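Local structure of YlmD (Geobacillus stearothermophilus, 6T1B) at residues R11-C16 with E65-P70; A22-G27 with A266-R271; P178-C183 with E241-C246; V174-A179 with D218-N223. The protein catalyses the phosphorolysis of adenosine, inosine and S-methyl-5'-thioadenosine, deaminates adenosine as well, and binds two zinc ions, one of them catalytic. All blocks are in the same frame, centred on the assembly; numbering follows the deposited sequence.

Interaction 1 (R11-C16 with E65-P70); sequences RGWLRC and EWLAFP
L67, which reaches across to W13, offers its carbonyl O to R271 NH2 in a hydrogen bond, and the carbonyl of A68 receives a weak one from R271 NH1. The L67 side chain turns the other way, laying CD2 over one face of the six-membered ring of W13 in a CH-pi contact, 3.8 Å from W13 CZ2 and displaced toward the rim. A chi1 of 65° sets W13 CG between the backbone N and the carbonyl carbon, on the side of the helix. Helix 53-67 stops at this point in a Schellman motif, with A68 at positive phi, and its last turn packs against strand 13-16 of the six-stranded mixed sheet. W66 buries most surface. R11 CB sits over the centre of its six-membered ring, 3.6 Å from the centroid and 16° off the normal, a CH-pi contact, while R11 CG drifts toward the pyrrole part, 3.7 Å from W66 NE1. On that same face G12 N comes to 3.4 Å from W66 CH2, an approach that leaves little room for a side chain on G12. The two indoles are nearly parallel, at 15°, but slid past each other and hardly overlapping; they touch where W13 CD1 lies 3.7 Å from W66 CE3.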
loop_
_atom_site.group_PDB
_atom_site.type_symbol
_atom_site.label_atom_id
_atom_site.label_comp_id
_atom_site.label_asym_id
_atom_site.label_seq_id
_atom_site.Cartn_x
_atom_site.Cartn_y
_atom_site.Cartn_z
ATOM N N ARG A 11 -15.658 9.967 7.076
ATOM C CA ARG A 11 -15.449 10.567 5.766
ATOM C C ARG A 11 -14.850 9.523 4.832
ATOM O O ARG A 11 -14.974 8.314 5.090
ATOM C CB ARG A 11 -14.601 11.832 5.894
ATOM C CG ARG A 11 -15.347 13.006 6.595
ATOM C CD ARG A 11 -16.582 13.442 5.812
ATOM N NE ARG A 11 -17.344 14.534 6.438
ATOM C CZ ARG A 11 -18.386 14.374 7.250
ATOM N NH1 ARG A 11 -18.820 13.160 7.583
ATOM N NH2 ARG A 11 -19.000 15.443 7.743
ATOM N N GLY A 12 -14.205 9.970 3.749
ATOM C CA GLY A 12 -13.784 9.089 2.680
ATOM C C GLY A 12 -12.488 8.346 2.961
ATOM O O GLY A 12 -11.532 8.440 2.178
ATOM N N TRP A 13 -12.453 7.593 4.075
ATOM C CA TRP A 13 -11.309 6.737 4.365
ATOM C C TRP A 13 -11.682 5.581 5.279
ATOM O O TRP A 13 -12.689 5.601 6.006
ATOM C CB TRP A 13 -10.104 7.500 4.931
ATOM C CG TRP A 13 -10.276 8.149 6.257
ATOM C CD1 TRP A 13 -11.041 9.242 6.546
ATOM C CD2 TRP A 13 -9.613 7.788 7.475
ATOM N NE1 TRP A 13 -10.906 9.580 7.863
ATOM C CE2 TRP A 13 -10.039 8.701 8.463
ATOM C CE3 TRP A 13 -8.713 6.778 7.828
ATOM C CZ2 TRP A 13 -9.597 8.635 9.774
ATOM C CZ3 TRP A 13 -8.277 6.722 9.137
ATOM C CH2 TRP A 13 -8.716 7.640 10.087
ATOM N N LEU A 14 -10.841 4.550 5.195
ATOM C CA LEU A 14 -10.955 3.341 5.993
ATOM C C LEU A 14 -9.759 3.267 6.932
ATOM O O LEU A 14 -8.614 3.396 6.493
ATOM C CB LEU A 14 -10.943 2.090 5.108
ATOM C CG LEU A 14 -11.899 2.052 3.911
ATOM C CD1 LEU A 14 -11.737 0.739 3.142
ATOM C CD2 LEU A 14 -13.327 2.266 4.320
ATOM N N ARG A 15 -10.022 3.100 8.216
ATOM C CA ARG A 15 -8.956 3.016 9.195
ATOM C C ARG A 15 -8.483 1.576 9.310
ATOM O O ARG A 15 -9.286 0.636 9.264
ATOM C CB ARG A 15 -9.481 3.504 10.544
ATOM C CG ARG A 15 -8.497 3.455 11.703
ATOM C CD ARG A 15 -9.175 4.004 12.982
ATOM N NE ARG A 15 -8.988 5.447 13.166
ATOM C CZ ARG A 15 -9.865 6.269 13.752
ATOM N NH1 ARG A 15 -11.028 5.817 14.208
ATOM N NH2 ARG A 15 -9.580 7.560 13.866
ATOM N N CYS A 16 -7.182 1.394 9.490
ATOM C CA CYS A 16 -6.656 0.054 9.734
ATOM C C CYS A 16 -6.895 -0.270 11.201
ATOM O O CYS A 16 -6.272 0.336 12.081
ATOM C CB CYS A 16 -5.172 -0.029 9.405
ATOM S SG CYS A 16 -4.506 -1.668 9.819
ATOM N N GLU A 65 -6.772 17.344 6.510
ATOM C CA GLU A 65 -7.734 17.896 7.462
ATOM C C GLU A 65 -8.430 16.779 8.230
ATOM O O GLU A 65 -8.522 16.830 9.461
ATOM C CB GLU A 65 -8.725 18.765 6.673
ATOM C CG GLU A 65 -9.999 19.204 7.384
ATOM C CD GLU A 65 -11.052 19.711 6.388
ATOM O OE1 GLU A 65 -10.663 20.197 5.303
ATOM O OE2 GLU A 65 -12.267 19.607 6.673
ATOM N N TRP A 66 -8.887 15.744 7.530
ATOM C CA TRP A 66 -9.547 14.638 8.214
ATOM C C TRP A 66 -8.625 13.972 9.232
ATOM O O TRP A 66 -9.067 13.589 10.327
ATOM C CB TRP A 66 -9.996 13.591 7.200
ATOM C CG TRP A 66 -11.024 14.015 6.222
ATOM C CD1 TRP A 66 -11.870 15.101 6.301
ATOM C CD2 TRP A 66 -11.327 13.347 4.997
ATOM N NE1 TRP A 66 -12.671 15.134 5.185
ATOM C CE2 TRP A 66 -12.370 14.072 4.376
ATOM C CE3 TRP A 66 -10.836 12.202 4.373
ATOM C CZ2 TRP A 66 -12.904 13.687 3.142
ATOM C CZ3 TRP A 66 -11.368 11.818 3.154
ATOM C CH2 TRP A 66 -12.413 12.568 2.558
ATOM N N LEU A 67 -7.355 13.830 8.899
ATOM C CA LEU A 67 -6.402 13.135 9.750
ATOM C C LEU A 67 -5.731 14.056 10.764
ATOM O O LEU A 67 -5.000 13.564 11.628
ATOM C CB LEU A 67 -5.308 12.512 8.902
ATOM C CG LEU A 67 -5.706 11.469 7.854
ATOM C CD1 LEU A 67 -4.477 10.947 7.148
ATOM C CD2 LEU A 67 -6.488 10.328 8.506
ATOM N N ALA A 68 -5.919 15.363 10.658
ATOM C CA ALA A 68 -5.138 16.315 11.431
ATOM C C ALA A 68 -3.649 16.006 11.309
ATOM O O ALA A 68 -2.924 15.928 12.297
ATOM C CB ALA A 68 -5.588 16.319 12.895
ATOM N N PHE A 69 -3.198 15.838 10.067
ATOM C CA PHE A 69 -1.824 15.434 9.758
ATOM C C PHE A 69 -1.433 16.231 8.518
ATOM O O PHE A 69 -1.695 15.815 7.384
ATOM C CB PHE A 69 -1.721 13.925 9.540
ATOM C CG PHE A 69 -0.425 13.329 10.010
ATOM C CD1 PHE A 69 -0.413 12.295 10.941
ATOM C CD2 PHE A 69 0.782 13.811 9.541
ATOM C CE1 PHE A 69 0.790 11.749 11.381
ATOM C CE2 PHE A 69 1.984 13.269 9.976
ATOM C CZ PHE A 69 1.985 12.230 10.874
ATOM N N PRO A 70 -0.844 17.421 8.711
ATOM C CA PRO A 70 -0.643 18.347 7.592
ATOM C C PRO A 70 0.104 17.761 6.407
ATOM O O PRO A 70 1.022 16.953 6.553
ATOM C CB PRO A 70 0.157 19.489 8.229
ATOM C CG PRO A 70 -0.340 19.502 9.660
ATOM C CD PRO A 70 -0.523 18.050 10.010
#

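Interaction 2 (A22-G27 with A266-R271); sequences AGAVAG and AFIGRR
V25 and G269 face each other as an antiparallel hydrogen-bonded pair, V25 N to G269 O at 2.8 Å and G269 N to V25 O at 3.0 Å. G27 and F267 form the next such pair, with F267 N to G27 O at 3.0 Å, and G27 O also accepts from Y130 OH. A26 and I268, the non-hydrogen-bonded pair between them, add CA-H...O contacts, the shorter being I268 CA to V25 O at 3.1 Å. Near G23 and R271 a water donates to G23 O and accepts from R271 N. Among the apolar contacts, G27 CA makes a CH-pi contact over the F267 ring face, 4.0 Å from the centroid; chi1 of 51° starts the ring off from a CG between the backbone N and the carbonyl carbon. A CB on G27 would collide with this ring. An alanine in place of F267 would probably open a gap over G27 and take away the ring that V25 CG1 touches. A26 CB meets I268 CG1 at 4.0 Å on the other face of the sheet. R271 brings a charged group into the packing: its guanidinium lies with a face against V25 CG2, 3.7 Å from NE, while NH2 bonds to L67 O. Backbone bonds thus set the register of these central strands, with apolar carbon on both faces.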
loop_
_atom_site.group_PDB
_atom_site.type_symbol
_atom_site.label_atom_id
_atom_site.label_comp_id
_atom_site.label_asym_id
_atom_site.label_seq_id
_atom_site.Cartn_x
_atom_site.Cartn_y
_atom_site.Cartn_z
ATOM N N ALA A 22 -2.878 0.324 16.449
ATOM C CA ALA A 22 -3.647 1.285 17.229
ATOM C C ALA A 22 -2.830 2.520 17.599
ATOM O O ALA A 22 -3.408 3.593 17.826
ATOM C CB ALA A 22 -4.182 0.611 18.495
ATOM N N GLY A 23 -1.509 2.399 17.671
ATOM C CA GLY A 23 -0.651 3.533 17.961
ATOM C C GLY A 23 -0.267 4.384 16.769
ATOM O O GLY A 23 0.506 5.344 16.929
ATOM N N ALA A 24 -0.811 4.093 15.596
ATOM C CA ALA A 24 -0.457 4.807 14.385
ATOM C C ALA A 24 -1.705 5.359 13.726
ATOM O O ALA A 24 -2.823 4.915 13.981
ATOM C CB ALA A 24 0.269 3.909 13.387
ATOM N N VAL A 25 -1.477 6.349 12.878
ATOM C CA VAL A 25 -2.484 6.868 11.969
ATOM C C VAL A 25 -2.299 6.049 10.701
ATOM O O VAL A 25 -1.301 6.218 10.007
ATOM C CB VAL A 25 -2.231 8.350 11.684
ATOM C CG1 VAL A 25 -3.256 8.903 10.728
ATOM C CG2 VAL A 25 -2.212 9.155 12.964
ATOM N N ALA A 26 -3.227 5.139 10.412
ATOM C CA ALA A 26 -3.038 4.189 9.320
ATOM C C ALA A 26 -4.371 3.931 8.633
ATOM O O ALA A 26 -5.370 3.662 9.304
ATOM C CB ALA A 26 -2.421 2.886 9.842
ATOM N N GLY A 27 -4.389 3.983 7.308
ATOM C CA GLY A 27 -5.631 3.764 6.609
ATOM C C GLY A 27 -5.443 3.820 5.111
ATOM O O GLY A 27 -4.324 3.887 4.591
ATOM N N ALA A 266 -2.859 5.151 0.511
ATOM C CA ALA A 266 -2.557 4.413 1.731
ATOM C C ALA A 266 -1.572 5.248 2.527
ATOM O O ALA A 266 -0.664 5.872 1.963
ATOM C CB ALA A 266 -1.906 3.074 1.401
ATOM N N PHE A 267 -1.751 5.262 3.841
ATOM C CA PHE A 267 -0.914 6.126 4.653
ATOM C C PHE A 267 -0.648 5.469 5.991
ATOM O O PHE A 267 -1.466 4.688 6.500
ATOM C CB PHE A 267 -1.535 7.512 4.845
ATOM C CG PHE A 267 -2.955 7.469 5.328
ATOM C CD1 PHE A 267 -3.254 7.432 6.680
ATOM C CD2 PHE A 267 -4.005 7.443 4.419
ATOM C CE1 PHE A 267 -4.567 7.385 7.108
ATOM C CE2 PHE A 267 -5.310 7.403 4.860
ATOM C CZ PHE A 267 -5.590 7.346 6.196
ATOM N N ILE A 268 0.526 5.749 6.535
ATOM C CA ILE A 268 0.834 5.360 7.910
ATOM C C ILE A 268 1.843 6.339 8.495
ATOM O O ILE A 268 2.821 6.728 7.843
ATOM C CB ILE A 268 1.312 3.895 7.987
ATOM C CG1 ILE A 268 1.475 3.429 9.439
ATOM C CG2 ILE A 268 2.635 3.681 7.230
ATOM C CD1 ILE A 268 1.646 1.911 9.584
ATOM N N GLY A 269 1.633 6.691 9.759
ATOM C CA GLY A 269 2.533 7.578 10.475
ATOM C C GLY A 269 2.172 7.587 11.944
ATOM O O GLY A 269 1.131 7.051 12.340
ATOM N N ARG A 270 3.035 8.190 12.740
ATOM C CA ARG A 270 2.782 8.366 14.162
ATOM C C ARG A 270 2.729 9.844 14.482
ATOM O O ARG A 270 3.515 10.628 13.954
ATOM C CB ARG A 270 3.852 7.660 14.980
ATOM C CG ARG A 270 3.750 6.161 14.832
ATOM C CD ARG A 270 4.678 5.408 15.750
ATOM N NE ARG A 270 6.078 5.744 15.521
ATOM C CZ ARG A 270 6.826 6.468 16.349
ATOM N NH1 ARG A 270 6.306 6.942 17.477
ATOM N NH2 ARG A 270 8.099 6.712 16.069
ATOM N N ARG A 271 1.791 10.214 15.349
ATOM C CA ARG A 271 1.646 11.609 15.727
ATOM C C ARG A 271 2.757 12.030 16.677
ATOM O O ARG A 271 3.162 11.273 17.561
ATOM C CB ARG A 271 0.303 11.821 16.419
ATOM C CG ARG A 271 -0.891 11.499 15.569
ATOM C CD ARG A 271 -2.179 12.007 16.242
ATOM N NE ARG A 271 -3.329 11.595 15.455
ATOM C CZ ARG A 271 -3.733 12.203 14.340
ATOM N NH1 ARG A 271 -3.097 13.280 13.908
ATOM N NH2 ARG A 271 -4.789 11.749 13.681
HETATM O O HOH W 1 0.114 8.044 16.436
#

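Interaction 3 (P178-C183 with E241-C246); sequences PAIGPC and ERCTSC
T244 lies over one face of the peptide group joining A179 to I180: T244 OG1 is 3.3 Å from A179 C, and T244 N donates to A179 O from the same side, 3.1 Å away and 70° out of the carbonyl plane. The two loops build a Cys4 zinc site, in which C183, C243 and C246 are joined by C184; this zinc, distinct from the catalytic one, is probably structural. C243 CA approaches A179 O from nearer the plane, making a CA-H...O contact of 3.1 Å. The ring of P178 runs beside R242, pointing the same way, with P178 CG against R242 CD. The sulfurs crowd around the metal, C183 SG standing 3.7 Å from C243 SG. C243 SG has several partners: besides binding zinc it accepts from G181 N at 3.3 Å across the contact and from C246 N, also at 3.3 Å, within its own CxxC turn. Its chi1 of 176°, anti to the backbone N, turns the sulfur toward the metal. These N-H groups would be expected to favour the thiolate. An alanine at C243 would probably leave the zinc one sulfur short and the amides of G181 and C246 without their acceptor. Away from the metal, T244 OG1 is hydrogen-bonded to D125 OD2. The R242 guanidinium leads outward to a salt bridge with E247 and a hydrogen bond to F6 O. Beside P178, A179 N reaches R242 O in a weak bond of 3.3 Å.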
loop_
_atom_site.group_PDB
_atom_site.type_symbol
_atom_site.label_atom_id
_atom_site.label_comp_id
_atom_site.label_asym_id
_atom_site.label_seq_id
_atom_site.Cartn_x
_atom_site.Cartn_y
_atom_site.Cartn_z
ATOM N N PRO A 178 -6.787 -3.408 1.125
ATOM C CA PRO A 178 -7.631 -3.647 -0.055
ATOM C C PRO A 178 -6.830 -3.603 -1.347
ATOM O O PRO A 178 -6.002 -2.713 -1.551
ATOM C CB PRO A 178 -8.651 -2.510 0.015
ATOM C CG PRO A 178 -8.748 -2.194 1.475
ATOM C CD PRO A 178 -7.333 -2.338 1.981
ATOM N N ALA A 179 -7.132 -4.541 -2.235
ATOM C CA ALA A 179 -6.393 -4.730 -3.474
ATOM C C ALA A 179 -7.247 -5.592 -4.376
ATOM O O ALA A 179 -8.301 -6.088 -3.975
ATOM C CB ALA A 179 -5.034 -5.375 -3.211
ATOM N N ILE A 180 -6.813 -5.758 -5.617
ATOM C CA ILE A 180 -7.595 -6.565 -6.537
ATOM C C ILE A 180 -7.494 -8.026 -6.114
ATOM O O ILE A 180 -6.417 -8.519 -5.772
ATOM C CB ILE A 180 -7.138 -6.334 -7.984
ATOM C CG1 ILE A 180 -8.148 -6.918 -8.956
ATOM C CG2 ILE A 180 -5.749 -6.862 -8.197
ATOM C CD1 ILE A 180 -7.861 -6.564 -10.391
ATOM N N GLY A 181 -8.620 -8.723 -6.142
ATOM C CA GLY A 181 -8.666 -10.113 -5.757
ATOM C C GLY A 181 -8.581 -11.040 -6.949
ATOM O O GLY A 181 -8.698 -10.631 -8.102
ATOM N N PRO A 182 -8.385 -12.333 -6.669
ATOM C CA PRO A 182 -8.345 -13.322 -7.751
ATOM C C PRO A 182 -9.677 -13.458 -8.434
ATOM O O PRO A 182 -9.739 -13.971 -9.559
ATOM C CB PRO A 182 -7.939 -14.615 -7.038
ATOM C CG PRO A 182 -8.351 -14.408 -5.605
ATOM C CD PRO A 182 -8.204 -12.933 -5.339
ATOM N N CYS A 183 -10.754 -13.029 -7.763
ATOM C CA CYS A 183 -12.056 -12.884 -8.403
ATOM C C CYS A 183 -11.985 -12.089 -9.700
ATOM O O CYS A 183 -12.770 -12.344 -10.621
ATOM C CB CYS A 183 -13.009 -12.175 -7.428
ATOM S SG CYS A 183 -12.242 -10.880 -6.368
ATOM N N GLU A 241 -10.113 -8.484 3.277
ATOM C CA GLU A 241 -10.819 -9.235 2.248
ATOM C C GLU A 241 -11.390 -8.330 1.153
ATOM O O GLU A 241 -12.013 -8.837 0.210
ATOM C CB GLU A 241 -11.966 -10.054 2.853
ATOM C CG GLU A 241 -11.634 -10.844 4.111
ATOM C CD GLU A 241 -10.980 -12.176 3.831
ATOM O OE1 GLU A 241 -10.977 -13.035 4.739
ATOM O OE2 GLU A 241 -10.467 -12.362 2.708
ATOM N N ARG A 242 -11.217 -7.018 1.261
ATOM C CA ARG A 242 -11.838 -6.109 0.311
ATOM C C ARG A 242 -11.109 -6.158 -1.024
ATOM O O ARG A 242 -9.872 -6.052 -1.081
ATOM C CB ARG A 242 -11.805 -4.685 0.857
ATOM C CG ARG A 242 -12.599 -4.483 2.119
ATOM C CD ARG A 242 -12.408 -3.066 2.596
ATOM N NE ARG A 242 -13.132 -2.757 3.822
ATOM C CZ ARG A 242 -14.382 -2.312 3.873
ATOM N NH1 ARG A 242 -15.081 -2.146 2.764
ATOM N NH2 ARG A 242 -14.933 -2.050 5.051
ATOM N N CYS A 243 -11.890 -6.262 -2.107
ATOM C CA CYS A 243 -11.378 -6.225 -3.475
ATOM C C CYS A 243 -11.687 -4.858 -4.076
ATOM O O CYS A 243 -12.851 -4.443 -4.103
ATOM C CB CYS A 243 -12.062 -7.296 -4.343
ATOM S SG CYS A 243 -11.585 -7.244 -6.087
ATOM N N THR A 244 -10.644 -4.189 -4.594
ATOM C CA THR A 244 -10.798 -2.871 -5.204
ATOM C C THR A 244 -11.646 -2.925 -6.467
ATOM O O THR A 244 -12.392 -1.986 -6.747
ATOM C CB THR A 244 -9.425 -2.270 -5.530
ATOM O OG1 THR A 244 -8.614 -3.244 -6.209
ATOM C CG2 THR A 244 -8.721 -1.884 -4.292
ATOM N N SER A 245 -11.497 -3.995 -7.260
ATOM C CA SER A 245 -12.320 -4.108 -8.450
ATOM C C SER A 245 -13.778 -4.360 -8.085
ATOM O O SER A 245 -14.660 -3.755 -8.696
ATOM C CB SER A 245 -11.788 -5.180 -9.410
ATOM O OG SER A 245 -12.743 -5.485 -10.421
ATOM N N CYS A 246 -14.047 -5.217 -7.105
ATOM C CA CYS A 246 -15.411 -5.590 -6.776
ATOM C C CYS A 246 -16.183 -4.458 -6.120
ATOM O O CYS A 246 -17.365 -4.274 -6.389
ATOM C CB CYS A 246 -15.390 -6.772 -5.807
ATOM S SG CYS A 246 -15.088 -8.392 -6.598
#

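Interaction 4 (V174-A179 with D218-N223); sequences VAIGPA and DLKEAN
K220 leaves its helix with CG anti to the carbonyl carbon (chi1 -68°) and runs on fully extended, while I176 holds CG2 anti to its backbone N, and the two chains meet obliquely where I176 CG2 lies 3.7 Å from K220 CG. This is helix-on-sheet packing: the first turn of helix 219-229 rests against strand 173-176 of a six-stranded mixed sheet and the loop that follows it. I176 CD1 also touches the helix backbone, 3.7 Å from K220 O. Further out, K220 CE passes close to the loop, 3.5 Å from G177 O and 3.9 Å from A179 CB. The aliphatic chain of K220 runs from the helix past I176 and along the loop, and carries the ammonium to S240 O and R242 O, both of which accept hydrogen bonds from NZ. The charge is thus buried but met by carbonyls, and as the K220 side chain comes within about 8 Å of the second, probably structural, zinc, it may partly offset the negative charge of the four cysteine sulfurs. D218 is the N-cap of the helix; its OD2 accepts from E221 N at 3.1 Å, the donor arriving from above the carboxylate plane. One turn on, N223 lies near I176 CD1, and its ND2 donates to T149 OG1. L219 O is gripped twice by N223, by its backbone N at 3.0 Å and by ND2 at 2.9 Å, the two reaching it from opposite faces of the carbonyl plane.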
loop_
_atom_site.group_PDB
_atom_site.type_symbol
_atom_site.label_atom_id
_atom_site.label_comp_id
_atom_site.label_asym_id
_atom_site.label_seq_id
_atom_site.Cartn_x
_atom_site.Cartn_y
_atom_site.Cartn_z
ATOM N N VAL A 174 1.911 -6.800 10.316
ATOM C CA VAL A 174 1.631 -6.397 8.943
ATOM C C VAL A 174 0.130 -6.366 8.715
ATOM O O VAL A 174 -0.585 -7.264 9.171
ATOM C CB VAL A 174 2.290 -7.356 7.924
ATOM C CG1 VAL A 174 1.790 -7.031 6.539
ATOM C CG2 VAL A 174 3.816 -7.280 8.030
ATOM N N ALA A 175 -0.346 -5.357 7.995
ATOM C CA ALA A 175 -1.700 -5.377 7.464
ATOM C C ALA A 175 -1.581 -5.314 5.949
ATOM O O ALA A 175 -0.873 -4.456 5.412
ATOM C CB ALA A 175 -2.527 -4.210 7.975
ATOM N N ILE A 176 -2.241 -6.242 5.263
ATOM C CA ILE A 176 -2.327 -6.243 3.807
ATOM C C ILE A 176 -3.689 -5.659 3.481
ATOM O O ILE A 176 -4.714 -6.194 3.928
ATOM C CB ILE A 176 -2.141 -7.660 3.259
ATOM C CG1 ILE A 176 -0.692 -8.098 3.465
ATOM C CG2 ILE A 176 -2.529 -7.743 1.796
ATOM C CD1 ILE A 176 -0.468 -9.565 3.271
ATOM N N GLY A 177 -3.706 -4.535 2.785
ATOM C CA GLY A 177 -4.918 -3.770 2.604
ATOM C C GLY A 177 -5.706 -4.143 1.369
ATOM O O GLY A 177 -5.364 -5.092 0.648
ATOM N N PRO A 178 -6.787 -3.408 1.125
ATOM C CA PRO A 178 -7.631 -3.647 -0.055
ATOM C C PRO A 178 -6.830 -3.603 -1.347
ATOM O O PRO A 178 -6.002 -2.713 -1.551
ATOM C CB PRO A 178 -8.651 -2.510 0.015
ATOM C CG PRO A 178 -8.748 -2.194 1.475
ATOM C CD PRO A 178 -7.333 -2.338 1.981
ATOM N N ALA A 179 -7.132 -4.541 -2.235
ATOM C CA ALA A 179 -6.393 -4.730 -3.474
ATOM C C ALA A 179 -7.247 -5.592 -4.376
ATOM O O ALA A 179 -8.301 -6.088 -3.975
ATOM C CB ALA A 179 -5.034 -5.375 -3.211
ATOM N N ASP A 218 -3.892 -14.228 -6.622
ATOM C CA ASP A 218 -4.172 -13.607 -5.321
ATOM C C ASP A 218 -2.866 -12.965 -4.832
ATOM O O ASP A 218 -2.059 -13.616 -4.152
ATOM C CB ASP A 218 -4.681 -14.644 -4.339
ATOM C CG ASP A 218 -5.143 -14.029 -3.026
ATOM O OD1 ASP A 218 -5.828 -14.753 -2.262
ATOM O OD2 ASP A 218 -4.833 -12.847 -2.775
ATOM N N LEU A 219 -2.639 -11.704 -5.208
ATOM C CA LEU A 219 -1.417 -11.022 -4.794
ATOM C C LEU A 219 -1.371 -10.810 -3.285
ATOM O O LEU A 219 -0.283 -10.722 -2.714
ATOM C CB LEU A 219 -1.256 -9.683 -5.508
ATOM C CG LEU A 219 -0.725 -9.721 -6.933
ATOM C CD1 LEU A 219 -0.691 -8.297 -7.468
ATOM C CD2 LEU A 219 0.634 -10.376 -7.027
ATOM N N LYS A 220 -2.522 -10.691 -2.627
ATOM C CA LYS A 220 -2.501 -10.548 -1.177
ATOM C C LYS A 220 -1.860 -11.783 -0.563
ATOM O O LYS A 220 -0.960 -11.684 0.279
ATOM C CB LYS A 220 -3.915 -10.380 -0.628
ATOM C CG LYS A 220 -4.610 -9.092 -0.990
ATOM C CD LYS A 220 -5.995 -9.090 -0.357
ATOM C CE LYS A 220 -6.806 -7.933 -0.843
ATOM N NZ LYS A 220 -8.225 -8.208 -0.527
ATOM N N GLU A 221 -2.294 -12.969 -0.991
ATOM C CA GLU A 221 -1.755 -14.204 -0.439
ATOM C C GLU A 221 -0.306 -14.401 -0.852
ATOM O O GLU A 221 0.492 -14.928 -0.078
ATOM C CB GLU A 221 -2.626 -15.391 -0.861
ATOM C CG GLU A 221 -2.096 -16.748 -0.431
ATOM C CD GLU A 221 -2.222 -17.040 1.069
ATOM O OE1 GLU A 221 -2.578 -16.139 1.860
ATOM O OE2 GLU A 221 -1.971 -18.201 1.437
ATOM N N ALA A 222 0.055 -14.013 -2.070
ATOM C CA ALA A 222 1.452 -14.120 -2.473
ATOM C C ALA A 222 2.345 -13.329 -1.518
ATOM O O ALA A 222 3.409 -13.807 -1.104
ATOM C CB ALA A 222 1.632 -13.621 -3.900
ATOM N N ASN A 223 1.919 -12.128 -1.164
ATOM C CA ASN A 223 2.705 -11.300 -0.254
ATOM C C ASN A 223 2.679 -11.857 1.160
ATOM O O ASN A 223 3.710 -11.877 1.835
ATOM C CB ASN A 223 2.219 -9.866 -0.339
ATOM C CG ASN A 223 2.832 -9.160 -1.507
ATOM O OD1 ASN A 223 4.002 -8.790 -1.454
ATOM N ND2 ASN A 223 2.095 -9.060 -2.606
#

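Interactions 1 and 2 share one mixed sheet, in which strands 13-16 and 25-29 are neighbours, and the side chain of R271 ties the sheet end of interaction 2 to the helix end in interaction 1. Interactions 3 and 4 start from the same stretch of chain, sharing P178 and A179, and K220 NZ of one reaches R242 O of the other. All four are largely buried, but exposed residues border interactions 1, 2 and 3, whereas every touching residue of interaction 4 is buried. Chemistry follows place: indole and aliphatic packing at the helix end, backbone bonds between central strands, sulfur and metal in the loops, and a lysine chain laid from the helix over strand end and loop.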